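Histidine triad protein (Bacillus subtilis, PDB 1Y23) probably binds nucleotides and hydrolyses nucleotide phosphate derivatives, as a zinc-binding member of the histidine triad (HIT) family. Local coordinates at residues B[21-26]-B[64-69]; B[94-97]-B[101-104]. All coordinates share one frame; numbering follows the deposited sequence.

Interaction 1. Residues B[21-26]-B[64-69]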
ATOM      1  N   LYS B  21      14.014  14.441   5.527  1.00 33.25           N
ATOM      2  CA  LYS B  21      14.306  13.006   5.536  1.00 34.51           C
ATOM      3  C   LYS B  21      14.018  12.294   6.855  1.00 35.15           C
ATOM      4  O   LYS B  21      14.237  12.839   7.935  1.00 36.14           O
ATOM      5  CB  LYS B  21      15.771  12.767   5.135  1.00 35.20           C
ATOM      6  CG  LYS B  21      16.142  13.340   3.769  1.00 35.53           C
ATOM      7  CD  LYS B  21      17.529  12.893   3.301  1.00 37.30           C
ATOM      8  CE  LYS B  21      17.884  13.507   1.940  1.00 36.87           C
ATOM      9  NZ  LYS B  21      19.169  13.011   1.376  1.00 36.67           N
ATOM     10  N   VAL B  22      13.524  11.066   6.761  1.00 34.41           N
ATOM     11  CA  VAL B  22      13.223  10.298   7.956  1.00 33.97           C
ATOM     12  C   VAL B  22      13.955   8.971   7.913  1.00 33.84           C
ATOM     13  O   VAL B  22      14.241   8.364   8.947  1.00 33.08           O
ATOM     14  CB  VAL B  22      11.715  10.050   8.082  1.00 34.72           C
ATOM     15  CG1 VAL B  22      10.986  11.387   8.132  1.00 33.87           C
ATOM     16  CG2 VAL B  22      11.224   9.226   6.907  1.00 33.34           C
ATOM     17  N   TYR B  23      14.272   8.529   6.705  1.00 33.79           N
ATOM     18  CA  TYR B  23      14.980   7.281   6.534  1.00 32.77           C
ATOM     19  C   TYR B  23      15.713   7.274   5.215  1.00 32.46           C
ATOM     20  O   TYR B  23      15.251   7.856   4.236  1.00 33.20           O
ATOM     21  CB  TYR B  23      14.009   6.107   6.568  1.00 33.18           C
ATOM     22  CG  TYR B  23      14.682   4.776   6.335  1.00 32.86           C
ATOM     23  CD1 TYR B  23      15.239   4.049   7.388  1.00 33.31           C
ATOM     24  CD2 TYR B  23      14.774   4.246   5.050  1.00 32.27           C
ATOM     25  CE1 TYR B  23      15.867   2.817   7.158  1.00 33.21           C
ATOM     26  CE2 TYR B  23      15.396   3.029   4.814  1.00 31.66           C
ATOM     27  CZ  TYR B  23      15.935   2.319   5.865  1.00 31.89           C
ATOM     28  OH  TYR B  23      16.514   1.100   5.614  1.00 33.49           O
ATOM     29  N   GLU B  24      16.867   6.615   5.201  1.00 32.41           N
ATOM     30  CA  GLU B  24      17.662   6.501   3.992  1.00 32.35           C
ATOM     31  C   GLU B  24      18.730   5.418   4.070  1.00 34.19           C
ATOM     32  O   GLU B  24      19.413   5.268   5.088  1.00 34.01           O
ATOM     33  CB  GLU B  24      18.332   7.840   3.642  1.00 33.73           C
ATOM     34  CG  GLU B  24      19.185   7.770   2.364  1.00 34.03           C
ATOM     35  CD  GLU B  24      19.801   9.098   1.939  1.00 33.54           C
ATOM     36  OE1 GLU B  24      20.504   9.117   0.902  1.00 31.75           O
ATOM     37  OE2 GLU B  24      19.587  10.118   2.629  1.00 37.31           O
ATOM     38  N   ASP B  25      18.843   4.646   2.986  1.00 34.58           N
ATOM     39  CA  ASP B  25      19.859   3.602   2.852  1.00 33.04           C
ATOM     40  C   ASP B  25      20.311   3.580   1.400  1.00 32.10           C
ATOM     41  O   ASP B  25      20.096   4.542   0.663  1.00 32.78           O
ATOM     42  CB  ASP B  25      19.353   2.212   3.293  1.00 31.77           C
ATOM     43  CG  ASP B  25      18.192   1.688   2.454  1.00 31.63           C
ATOM     44  OD1 ASP B  25      18.226   1.809   1.213  1.00 32.02           O
ATOM     45  OD2 ASP B  25      17.248   1.131   3.048  1.00 32.58           O
ATOM     46  N   GLU B  26      20.928   2.485   0.989  1.00 31.79           N
ATOM     47  CA  GLU B  26      21.440   2.364  -0.368  1.00 31.22           C
ATOM     48  C   GLU B  26      20.398   2.390  -1.495  1.00 29.73           C
ATOM     49  O   GLU B  26      20.662   2.919  -2.577  1.00 29.16           O
ATOM     50  CB  GLU B  26      22.281   1.091  -0.466  1.00 32.63           C
ATOM     51  CG  GLU B  26      23.008   0.911  -1.781  1.00 34.75           C
ATOM     52  CD  GLU B  26      23.953  -0.279  -1.759  1.00 36.95           C
ATOM     53  OE1 GLU B  26      24.563  -0.565  -2.817  1.00 37.11           O
ATOM     54  OE2 GLU B  26      24.085  -0.919  -0.688  1.00 34.83           O
ATOM     55  N   TYR B  64      13.397  -2.678  -1.136  1.00 23.77           N
ATOM     56  CA  TYR B  64      12.456  -1.612  -0.824  1.00 22.48           C
ATOM     57  C   TYR B  64      11.475  -1.801   0.322  1.00 23.20           C
ATOM     58  O   TYR B  64      11.497  -1.042   1.291  1.00 23.76           O
ATOM     59  CB  TYR B  64      11.638  -1.249  -2.066  1.00 20.99           C
ATOM     60  CG  TYR B  64      10.562  -0.229  -1.783  1.00 19.29           C
ATOM     61  CD1 TYR B  64      10.862   1.127  -1.703  1.00 19.66           C
ATOM     62  CD2 TYR B  64       9.246  -0.631  -1.533  1.00 21.19           C
ATOM     63  CE1 TYR B  64       9.878   2.066  -1.376  1.00 21.72           C
ATOM     64  CE2 TYR B  64       8.251   0.295  -1.201  1.00 20.25           C
ATOM     65  CZ  TYR B  64       8.577   1.646  -1.126  1.00 21.61           C
ATOM     66  OH  TYR B  64       7.602   2.569  -0.801  1.00 25.52           O
ATOM     67  N   PHE B  65      10.609  -2.803   0.208  1.00 23.72           N
ATOM     68  CA  PHE B  65       9.562  -3.027   1.200  1.00 25.00           C
ATOM     69  C   PHE B  65       9.935  -3.148   2.670  1.00 26.27           C
ATOM     70  O   PHE B  65       9.155  -2.737   3.526  1.00 25.19           O
ATOM     71  CB  PHE B  65       8.716  -4.246   0.819  1.00 26.08           C
ATOM     72  CG  PHE B  65       7.478  -4.405   1.674  1.00 29.56           C
ATOM     73  CD1 PHE B  65       6.459  -3.452   1.635  1.00 29.64           C
ATOM     74  CD2 PHE B  65       7.345  -5.482   2.545  1.00 28.78           C
ATOM     75  CE1 PHE B  65       5.333  -3.572   2.454  1.00 30.90           C
ATOM     76  CE2 PHE B  65       6.221  -5.609   3.367  1.00 30.57           C
ATOM     77  CZ  PHE B  65       5.214  -4.650   3.319  1.00 29.80           C
ATOM     78  N   HIS B  66      11.098  -3.718   2.975  1.00 26.65           N
ATOM     79  CA  HIS B  66      11.480  -3.878   4.372  1.00 26.89           C
ATOM     80  C   HIS B  66      11.468  -2.542   5.128  1.00 26.59           C
ATOM     81  O   HIS B  66      11.160  -2.492   6.325  1.00 28.26           O
ATOM     82  CB  HIS B  66      12.862  -4.539   4.499  1.00 28.25           C
ATOM     83  CG  HIS B  66      14.001  -3.619   4.202  1.00 28.14           C
ATOM     84  ND1 HIS B  66      14.515  -3.455   2.934  1.00 29.43           N
ATOM     85  CD2 HIS B  66      14.678  -2.756   4.997  1.00 28.40           C
ATOM     86  CE1 HIS B  66      15.456  -2.527   2.958  1.00 29.43           C
ATOM     87  NE2 HIS B  66      15.572  -2.085   4.199  1.00 28.41           N
ATOM     88  N   ALA B  67      11.792  -1.457   4.436  1.00 25.55           N
ATOM     89  CA  ALA B  67      11.807  -0.142   5.072  1.00 26.43           C
ATOM     90  C   ALA B  67      10.409   0.344   5.495  1.00 27.26           C
ATOM     91  O   ALA B  67      10.275   1.096   6.468  1.00 27.68           O
ATOM     92  CB  ALA B  67      12.458   0.886   4.146  1.00 25.06           C
ATOM     93  N   VAL B  68       9.372  -0.091   4.781  1.00 26.65           N
ATOM     94  CA  VAL B  68       8.005   0.323   5.091  1.00 25.70           C
ATOM     95  C   VAL B  68       7.578   0.009   6.531  1.00 26.08           C
ATOM     96  O   VAL B  68       7.083   0.884   7.246  1.00 26.44           O
ATOM     97  CB  VAL B  68       7.002  -0.311   4.083  1.00 25.00           C
ATOM     98  CG1 VAL B  68       5.556  -0.067   4.530  1.00 24.07           C
ATOM     99  CG2 VAL B  68       7.230   0.293   2.708  1.00 22.01           C
ATOM    100  N   PRO B  69       7.758  -1.242   6.976  1.00 25.93           N
ATOM    101  CA  PRO B  69       7.367  -1.589   8.346  1.00 26.25           C
ATOM    102  C   PRO B  69       8.163  -0.793   9.380  1.00 27.11           C
ATOM    103  O   PRO B  69       7.603  -0.292  10.360  1.00 27.76           O
ATOM    104  CB  PRO B  69       7.658  -3.086   8.412  1.00 25.11           C
ATOM    105  CG  PRO B  69       7.407  -3.532   6.996  1.00 24.11           C
ATOM    106  CD  PRO B  69       8.111  -2.451   6.213  1.00 25.19           C
TER

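Interaction 2. Residues B[94-97]-B[101-104]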
ATOM      1  N   ALA B  94      -5.636   7.255 -10.980  1.00 33.80           N
ATOM      2  CA  ALA B  94      -5.581   6.473  -9.745  1.00 32.65           C
ATOM      3  C   ALA B  94      -5.094   7.393  -8.630  1.00 32.31           C
ATOM      4  O   ALA B  94      -5.075   7.012  -7.463  1.00 31.29           O
ATOM      5  CB  ALA B  94      -4.637   5.290  -9.911  1.00 34.56           C
ATOM      6  N   GLY B  95      -4.687   8.604  -9.008  1.00 31.33           N
ATOM      7  CA  GLY B  95      -4.217   9.570  -8.034  1.00 29.59           C
ATOM      8  C   GLY B  95      -2.723   9.823  -8.066  1.00 28.68           C
ATOM      9  O   GLY B  95      -2.196  10.538  -7.211  1.00 28.50           O
ATOM     10  N   GLN B  96      -2.028   9.242  -9.041  1.00 27.85           N
ATOM     11  CA  GLN B  96      -0.585   9.445  -9.134  1.00 29.62           C
ATOM     12  C   GLN B  96      -0.227  10.672  -9.975  1.00 30.36           C
ATOM     13  O   GLN B  96      -0.501  10.701 -11.174  1.00 32.72           O
ATOM     14  CB  GLN B  96       0.108   8.195  -9.708  1.00 27.84           C
ATOM     15  CG  GLN B  96       1.602   8.391  -9.902  1.00 26.58           C
ATOM     16  CD  GLN B  96       2.334   7.129 -10.319  1.00 25.30           C
ATOM     17  OE1 GLN B  96       1.842   6.334 -11.129  1.00 25.84           O
ATOM     18  NE2 GLN B  96       3.535   6.950  -9.779  1.00 22.52           N
ATOM     19  N   SER B  97       0.384  11.680  -9.346  1.00 31.80           N
ATOM     20  CA  SER B  97       0.779  12.917 -10.042  1.00 32.02           C
ATOM     21  C   SER B  97       2.251  12.891 -10.462  1.00 31.92           C
ATOM     22  O   SER B  97       2.626  13.536 -11.437  1.00 33.55           O
ATOM     23  CB  SER B  97       0.552  14.143  -9.151  1.00 32.06           C
ATOM     24  OG  SER B  97       1.750  14.478  -8.467  1.00 33.26           O
ATOM     25  N   TYR B 101       7.516   5.693  -8.529  1.00 25.57           N
ATOM     26  CA  TYR B 101       6.853   4.912  -7.483  1.00 25.63           C
ATOM     27  C   TYR B 101       7.070   5.487  -6.094  1.00 26.12           C
ATOM     28  O   TYR B 101       8.194   5.807  -5.712  1.00 26.00           O
ATOM     29  CB  TYR B 101       7.332   3.448  -7.495  1.00 23.60           C
ATOM     30  CG  TYR B 101       6.659   2.578  -6.444  1.00 22.44           C
ATOM     31  CD1 TYR B 101       5.428   1.960  -6.699  1.00 21.13           C
ATOM     32  CD2 TYR B 101       7.218   2.435  -5.168  1.00 19.97           C
ATOM     33  CE1 TYR B 101       4.767   1.228  -5.706  1.00 21.26           C
ATOM     34  CE2 TYR B 101       6.570   1.711  -4.169  1.00 20.22           C
ATOM     35  CZ  TYR B 101       5.342   1.109  -4.440  1.00 22.07           C
ATOM     36  OH  TYR B 101       4.683   0.410  -3.449  1.00 17.46           O
ATOM     37  N   HIS B 102       5.979   5.616  -5.347  1.00 26.19           N
ATOM     38  CA  HIS B 102       6.039   6.111  -3.982  1.00 26.46           C
ATOM     39  C   HIS B 102       4.900   5.538  -3.158  1.00 27.09           C
ATOM     40  O   HIS B 102       3.806   5.304  -3.665  1.00 26.91           O
ATOM     41  CB  HIS B 102       6.009   7.651  -3.927  1.00 25.35           C
ATOM     42  CG  HIS B 102       4.897   8.277  -4.715  1.00 24.46           C
ATOM     43  ND1 HIS B 102       4.882   8.298  -6.093  1.00 24.44           N
ATOM     44  CD2 HIS B 102       3.786   8.939  -4.318  1.00 25.06           C
ATOM     45  CE1 HIS B 102       3.812   8.948  -6.511  1.00 25.68           C
ATOM     46  NE2 HIS B 102       3.128   9.350  -5.453  1.00 26.36           N
ATOM     47  N   MET B 103       5.182   5.298  -1.884  1.00 28.55           N
ATOM     48  CA  MET B 103       4.204   4.757  -0.957  1.00 28.47           C
ATOM     49  C   MET B 103       3.912   5.822   0.088  1.00 28.11           C
ATOM     50  O   MET B 103       4.837   6.424   0.632  1.00 27.00           O
ATOM     51  CB  MET B 103       4.774   3.519  -0.264  1.00 31.92           C
ATOM     52  CG  MET B 103       3.861   2.904   0.777  1.00 34.38           C
ATOM     53  SD  MET B 103       2.705   1.711   0.069  1.00 42.43           S
ATOM     54  CE  MET B 103       3.506   0.173   0.523  1.00 38.27           C
ATOM     55  N   HIS B 104       2.632   6.079   0.349  1.00 27.71           N
ATOM     56  CA  HIS B 104       2.252   7.050   1.370  1.00 26.59           C
ATOM     57  C   HIS B 104       2.067   6.307   2.682  1.00 27.14           C
ATOM     58  O   HIS B 104       1.410   5.265   2.723  1.00 25.94           O
ATOM     59  CB  HIS B 104       0.909   7.722   1.068  1.00 26.77           C
ATOM     60  CG  HIS B 104       0.915   8.623  -0.121  1.00 26.04           C
ATOM     61  ND1 HIS B 104       0.561   8.192  -1.383  1.00 27.50           N
ATOM     62  CD2 HIS B 104       1.177   9.946  -0.236  1.00 25.50           C
ATOM     63  CE1 HIS B 104       0.599   9.213  -2.220  1.00 26.89           C
ATOM     64  NE2 HIS B 104       0.969  10.290  -1.550  1.00 26.15           N
TER
HETATM   65  O   HOH W   1       0.389  10.232  -5.072  1.00 33.16           O

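Interaction 1. Residues B[21-26]-B[64-69]
Tyr23 leans its aromatic ring against the methyl group of Ala67, with Tyr23 CE2 3.7 Å from Ala67 CB, and carries its hydroxyl on past that methyl to the imidazole of His66. The side chains of Tyr23 and His66 run roughly perpendicular. Because CG of Tyr23 stands anti to the backbone N (chi1 178°), the ring reaches across to segment 64-69. At its far end Tyr23 OH donates to Asp25 OD2 over 2.7 Å, on the anti lone pair. Phenol and carboxylate thus arrive as a bonded pair at the edge of the His66 ring, near its plane. His66 NE2 lies 3.6 Å from Tyr23 OH and 3.8 Å from Asp25 OD2, near both without a hydrogen bond to either. Carboxylate and imidazole planes are only 23° apart, and the two side chains point at each other head-on. Asp25 OD1 accepts from the backbone N of both His27 and Val28, which fixes the carboxylate's rotation. Ala67 CB also sits 4.2 Å over one face of the imidazole, nearer its margin than its centre. A leucine in place of Tyr23 would probably leave Asp25 OD2 without its hydroxyl donor, His66 with Asp25 alone of the pair at its edge, and the Ala67 methyl without the flat ring that packs on it. On the second subunit, Asp58 packs against His66 and Phe65 stacks on its counterpart Phe65, which puts this corner beside the dimer interface. Val22 and Tyr23 pair with the single residue Ala30, a classic beta bulge, and the whole arrangement packs a bulged strand, outermost in this chain's antiparallel HIT-domain sheet, against the N-terminal part of helix 67-79 and the residues leading into it.

Interaction 2. Residues B[94-97]-B[101-104]
Gln96 and His102 meet by van der Waals packing, the extended glutamine chain bringing its amide up to the imidazole. Gln96 NE2 lies 3.8 Å from His102 CE1, and Gln96 CG is 4.1 Å from the same carbon. Amide and ring planes are 50° apart, so the two groups do not stack. With CG of Gln96 anti to the backbone N (chi1 177°) and the chain extended beyond it, the amide ends beside the imidazole.

The hydrogen bonds of both side chains run to other partners. Gln96 OE1 is bonded to Gly91 N and Gln96 NE2 to Glu51 O, which holds the amide from both ends, while His102 ND1 is bonded to the carbonyl of His100.

Water links the segments at the NE2 edge of the imidazole. One molecule lies in the plane of the His102 ring, 2.9 Å from His102 NE2, and gives a weak 3.4 Å bond to Gly95 O.

One aromatic contact adds to these: Phe9 meets His102 edge-to-face.

His100, His102 and His104 form the His-x-His-x-His motif that names the family, and in studied relatives the middle histidine attacks the substrate phosphate. The chemistry here is consistent with that role: ND1 is bonded to the backbone, Gln96, whose amide is hydrogen-bonded at both its oxygen and its nitrogen, flanks the ring, and NE2 points at a water molecule.

How the interactions relate
Interactions 1 and 2 lie with their centres about 17 Å apart and follow one another along the chain, both reaching the same antiparallel sheet. Tyr64 of segment 64-69 joins them: its ring meets that of Tyr101 edge-to-face, with Tyr64 OH 3.6 Å from Tyr101 CE2, and its hydroxyl is hydrogen-bonded to Val44 O. Interaction 2 packs Gln96 on the middle histidine of the triad, whose first histidine, His100, binds the zinc ion with Cys7, Cys10 and His49; interaction 1 packs strand 21-24 and the residues after it against segment 64-69. The side chain of Tyr101 is about 8 Å from the zinc. Both contacts also touch the second subunit, and Phe65 of that subunit packs against Tyr101.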